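Local structure of RabGDI protein (Plasmodium falciparum 3D7, 3P1W) at residues 113-118 and 256-261; 371-374 and 378-381. The protein probably acts as a Rab GDP-dissociation inhibitor that regulates Rab GTPases in vesicle transport. All coordinates share one frame; numbering follows the deposited sequence. Where two conformers were deposited one is given.

Both contacts reach the same large mixed sheet. Contact 1 comes earlier in the chain than contact 2. In contact 1 the lead-in to strand 117-129 meets the N-terminal part of helix 257-268. Contact 2 is more local: the loop after strand 361-367 turns back on the start of strand 378-385. The two centres are about 17 Å apart, and the nearest atoms of the contacts stay about 6 Å apart, so they do not touch. The sheet connects them through strand 346-350, which pairs with both 117-129 and 361-367. Contact 1 packs a helix against the chain entering the sheet, while contact 2 closes a connection between neighbouring strands.

Contact 1. Residues 113-118 and 256-261; sequences NYLEWL and GGIPEG
The N-terminal part of helix 257-268 packs here against the chain entering strand 117-129, with Leu115 and Tyr114 as the main side chains. The first torsion of Leu115 puts CG anti to the carbonyl carbon (chi1 -57°), which carries CD2 toward Gly257. One methyl does the touching. Leu115 CD2 lies on the backbone of Gly257, 3.6 Å from Gly257 C, where no side chain stands between them. Leu115 CD2 also reaches Ile258 CG1 at 4.0 Å. The contact joins the chain leading into strand 117-129 of the large mixed sheet to helix 257-268, which packs on helix 30-41 through Ile258 and Pro259. One turn further along the helix, Gly261 O approaches the Tyr114 ring obliquely, with Tyr114 CD2 and CE2 both 3.7 Å from it. The helical turn that carries Gly257 and Gly261 is closed by the bond from Gly261 N to Gly257 O, 2.8 Å long. Within segment 113-118, Leu115 CB sits 3.7 Å above one face of the Trp117 ring, offset toward its rim. Strand 248-251 flanks this group through Pro251, which touches both Leu115 and Trp117.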
loop_
_atom_site.group_PDB
_atom_site.type_symbol
_atom_site.label_atom_id
_atom_site.label_comp_id
_atom_site.label_asym_id
_atom_site.label_seq_id
_atom_site.Cartn_x
_atom_site.Cartn_y
_atom_site.Cartn_z
ATOM N N ASN A 113 -7.503 -17.559 3.707
ATOM C CA ASN A 113 -8.808 -18.088 4.100
ATOM C C ASN A 113 -9.255 -17.662 5.498
ATOM O O ASN A 113 -10.404 -17.908 5.877
ATOM C CB ASN A 113 -8.793 -19.608 4.006
ATOM C CG ASN A 113 -8.216 -20.105 2.683
ATOM O OD1 ASN A 113 -8.899 -20.121 1.658
ATOM N ND2 ASN A 113 -6.943 -20.497 2.705
ATOM N N TYR A 114 -8.359 -17.031 6.262
ATOM C CA TYR A 114 -8.761 -16.380 7.506
ATOM C C TYR A 114 -9.434 -15.039 7.204
ATOM O O TYR A 114 -9.974 -14.406 8.106
ATOM C CB TYR A 114 -7.570 -16.140 8.431
ATOM C CG TYR A 114 -6.912 -17.396 8.955
ATOM C CD1 TYR A 114 -7.629 -18.321 9.715
ATOM C CD2 TYR A 114 -5.569 -17.655 8.706
ATOM C CE1 TYR A 114 -7.020 -19.486 10.203
ATOM C CE2 TYR A 114 -4.954 -18.811 9.188
ATOM C CZ TYR A 114 -5.678 -19.717 9.936
ATOM O OH TYR A 114 -5.054 -20.861 10.410
ATOM N N LEU A 115 -9.376 -14.601 5.947
ATOM C CA LEU A 115 -9.941 -13.325 5.544
ATOM C C LEU A 115 -10.994 -13.507 4.474
ATOM O O LEU A 115 -10.957 -14.466 3.696
ATOM C CB LEU A 115 -8.833 -12.415 5.003
ATOM C CG LEU A 115 -7.670 -12.137 5.967
ATOM C CD1 LEU A 115 -6.350 -12.420 5.273
ATOM C CD2 LEU A 115 -7.727 -10.719 6.507
ATOM N N GLU A 116 -11.927 -12.563 4.435
ATOM C CA GLU A 116 -12.939 -12.484 3.400
ATOM C C GLU A 116 -12.545 -11.254 2.574
ATOM O O GLU A 116 -12.312 -10.201 3.142
ATOM C CB GLU A 116 -14.303 -12.289 4.046
ATOM C CG GLU A 116 -15.487 -12.731 3.208
ATOM C CD GLU A 116 -16.737 -12.954 4.042
ATOM O OE1 GLU A 116 -17.844 -12.892 3.469
ATOM O OE2 GLU A 116 -16.616 -13.189 5.267
ATOM N N TRP A 117 -12.453 -11.415 1.258
ATOM C CA TRP A 117 -11.977 -10.365 0.357
ATOM C C TRP A 117 -13.135 -9.774 -0.408
ATOM O O TRP A 117 -13.987 -10.509 -0.937
ATOM C CB TRP A 117 -10.970 -10.954 -0.628
ATOM C CG TRP A 117 -9.767 -11.431 0.073
ATOM C CD1 TRP A 117 -9.498 -12.714 0.483
ATOM C CD2 TRP A 117 -8.669 -10.632 0.504
ATOM N NE1 TRP A 117 -8.283 -12.754 1.132
ATOM C CE2 TRP A 117 -7.754 -11.490 1.155
ATOM C CE3 TRP A 117 -8.361 -9.267 0.399
ATOM C CZ2 TRP A 117 -6.557 -11.029 1.693
ATOM C CZ3 TRP A 117 -7.171 -8.818 0.924
ATOM C CH2 TRP A 117 -6.284 -9.692 1.571
ATOM N N LEU A 118 -13.178 -8.449 -0.479
ATOM C CA LEU A 118 -14.186 -7.775 -1.266
ATOM C C LEU A 118 -13.518 -6.785 -2.209
ATOM O O LEU A 118 -12.551 -6.106 -1.826
ATOM C CB LEU A 118 -15.176 -7.067 -0.347
ATOM C CG LEU A 118 -15.975 -8.039 0.536
ATOM C CD1 LEU A 118 -16.547 -7.351 1.765
ATOM C CD2 LEU A 118 -17.078 -8.679 -0.316
ATOM N N GLY A 256 -6.709 -5.402 9.537
ATOM C CA GLY A 256 -6.492 -5.908 10.901
ATOM C C GLY A 256 -6.707 -7.397 11.005
ATOM O O GLY A 256 -6.249 -8.044 11.948
ATOM N N GLY A 257 -7.410 -7.967 10.038
ATOM C CA GLY A 257 -7.479 -9.404 9.943
ATOM C C GLY A 257 -6.130 -9.993 9.617
ATOM O O GLY A 257 -5.929 -11.190 9.801
ATOM N N ILE A 258 -5.175 -9.174 9.159
ATOM C CA ILE A 258 -3.932 -9.753 8.689
ATOM C C ILE A 258 -3.036 -10.165 9.869
ATOM O O ILE A 258 -2.665 -11.340 9.950
ATOM C CB ILE A 258 -3.245 -8.920 7.614
ATOM C CG1 ILE A 258 -4.116 -8.938 6.340
ATOM C CG2 ILE A 258 -1.862 -9.483 7.314
ATOM C CD1 ILE A 258 -3.593 -8.089 5.187
ATOM N N PRO A 259 -2.733 -9.240 10.802
ATOM C CA PRO A 259 -1.923 -9.698 11.940
ATOM C C PRO A 259 -2.575 -10.843 12.735
ATOM O O PRO A 259 -1.884 -11.780 13.133
ATOM C CB PRO A 259 -1.772 -8.434 12.793
ATOM C CG PRO A 259 -1.815 -7.308 11.768
ATOM C CD PRO A 259 -2.882 -7.765 10.797
ATOM N N GLU A 260 -3.892 -10.766 12.922
ATOM C CA GLU A 260 -4.698 -11.836 13.553
ATOM C C GLU A 260 -4.543 -13.161 12.811
ATOM O O GLU A 260 -4.276 -14.210 13.417
ATOM C CB GLU A 260 -6.188 -11.449 13.538
ATOM C CG GLU A 260 -6.560 -10.229 14.391
ATOM C CD GLU A 260 -6.620 -10.519 15.888
ATOM O OE1 GLU A 260 -6.478 -11.702 16.297
ATOM O OE2 GLU A 260 -6.819 -9.549 16.660
ATOM N N GLY A 261 -4.730 -13.094 11.499
ATOM C CA GLY A 261 -4.516 -14.212 10.606
ATOM C C GLY A 261 -3.156 -14.849 10.733
ATOM O O GLY A 261 -3.044 -16.073 10.873
#

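Contact 2. Residues 371-374 and 378-381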
loop_
_atom_site.group_PDB
_atom_site.type_symbol
_atom_site.label_atom_id
_atom_site.label_comp_id
_atom_site.label_asym_id
_atom_site.label_seq_id
_atom_site.Cartn_x
_atom_site.Cartn_y
_atom_site.Cartn_z
ATOM N N GLY A 371 -17.075 -3.408 6.093
ATOM C CA GLY A 371 -17.203 -3.569 7.539
ATOM C C GLY A 371 -16.312 -2.674 8.376
ATOM O O GLY A 371 -15.880 -3.069 9.475
ATOM N N VAL A 372 -16.011 -1.478 7.862
ATOM C CA VAL A 372 -15.067 -0.605 8.552
ATOM C C VAL A 372 -15.716 0.656 9.156
ATOM O O VAL A 372 -15.100 1.300 10.004
ATOM C CB VAL A 372 -13.854 -0.252 7.642
ATOM C CG1 VAL A 372 -13.029 -1.502 7.344
ATOM C CG2 VAL A 372 -14.285 0.406 6.385
ATOM N N THR A 373 -16.935 1.001 8.713
ATOM C CA THR A 373 -17.696 2.110 9.278
ATOM C C THR A 373 -19.163 1.728 9.505
ATOM O O THR A 373 -19.665 0.752 8.950
ATOM C CB THR A 373 -17.676 3.364 8.348
ATOM O OG1 THR A 373 -18.479 3.117 7.180
ATOM C CG2 THR A 373 -16.256 3.728 7.924
ATOM N N LEU A 374 -19.850 2.540 10.306
ATOM C CA LEU A 374 -21.296 2.476 10.469
ATOM C C LEU A 374 -21.993 2.626 9.127
ATOM O O LEU A 374 -21.549 3.408 8.283
ATOM C CB LEU A 374 -21.749 3.626 11.377
ATOM C CG LEU A 374 -23.193 3.612 11.825
ATOM C CD1 LEU A 374 -23.360 2.490 12.852
ATOM C CD2 LEU A 374 -23.585 4.963 12.413
ATOM N N TYR A 378 -18.911 7.003 5.729
ATOM C CA TYR A 378 -17.798 6.622 4.884
ATOM C C TYR A 378 -16.513 7.179 5.489
ATOM O O TYR A 378 -16.539 8.187 6.214
ATOM C CB TYR A 378 -17.959 7.192 3.471
ATOM C CG TYR A 378 -19.265 6.811 2.823
ATOM C CD1 TYR A 378 -19.308 5.841 1.845
ATOM C CD2 TYR A 378 -20.461 7.384 3.230
ATOM C CE1 TYR A 378 -20.498 5.458 1.272
ATOM C CE2 TYR A 378 -21.661 7.018 2.659
ATOM C CZ TYR A 378 -21.667 6.050 1.677
ATOM O OH TYR A 378 -22.840 5.660 1.085
ATOM N N ILE A 379 -15.404 6.544 5.139
ATOM C CA ILE A 379 -14.083 7.007 5.517
ATOM C C ILE A 379 -13.216 7.212 4.272
ATOM O O ILE A 379 -13.010 6.270 3.506
ATOM C CB ILE A 379 -13.396 5.990 6.456
ATOM C CG1 ILE A 379 -14.029 6.048 7.834
ATOM C CG2 ILE A 379 -11.952 6.319 6.627
ATOM C CD1 ILE A 379 -13.645 7.283 8.563
ATOM N N ALA A 380 -12.717 8.435 4.078
ATOM C CA ALA A 380 -11.769 8.735 3.007
ATOM C C ALA A 380 -10.434 9.079 3.657
ATOM O O ALA A 380 -10.388 9.904 4.558
ATOM C CB ALA A 380 -12.272 9.928 2.135
ATOM N N ILE A 381 -9.374 8.444 3.183
ATOM C CA ILE A 381 -8.042 8.622 3.729
ATOM C C ILE A 381 -7.149 9.219 2.656
ATOM O O ILE A 381 -6.845 8.579 1.647
ATOM C CB ILE A 381 -7.472 7.294 4.229
ATOM C CG1 ILE A 381 -8.492 6.595 5.155
ATOM C CG2 ILE A 381 -6.107 7.549 4.936
ATOM C CD1 ILE A 381 -9.486 5.616 4.467
#
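Thr373 and Ile379 make the apolar part of the contact: Thr373 CG2 meets Ile379 CG1 from the loop side, and the two side chains cross obliquely. The modelled separation of Thr373 CG2 and Ile379 CG1 is 3.2 Å, tighter than usual for two carbons. Ile379 was deposited in two conformers, so this closeness is doubtful. The branching carbon is at a more ordinary distance, with Ile379 CB 3.9 Å from Thr373 CG2. On the strand side, Ile379 also packs on Ile330 and Ile332 of strand 320-333.

The polar part centres on the hydroxyl of the same threonine. Thr373 OG1 stands between its backbone N and carbonyl carbon (chi1 71°), while CG2 is anti to the carbonyl carbon. The two branches therefore point to different partners. The hydroxyl is hydrogen-bonded to Lys377 O, just before the strand. Thr373 OG1 comes no nearer than 4.2 Å to Tyr378 N, so that pair is only a loose approach.

The backbone part belongs to the sheet. Strand 378-385 runs antiparallel to both 361-367 and 320-333. Ile379 pairs with Val366 on one neighbour, and Tyr378 pairs with Leu333 on the other. At the loop end, Val372 is tied to Asn88 by a backbone bond, and Gly371 O accepts a bond from Asn88 ND2.

The bond to Lys377 O thus ties Thr373 to the chain just before the strand and satisfies the hydroxyl of this buried residue, while its methyl probably lies against Ile379.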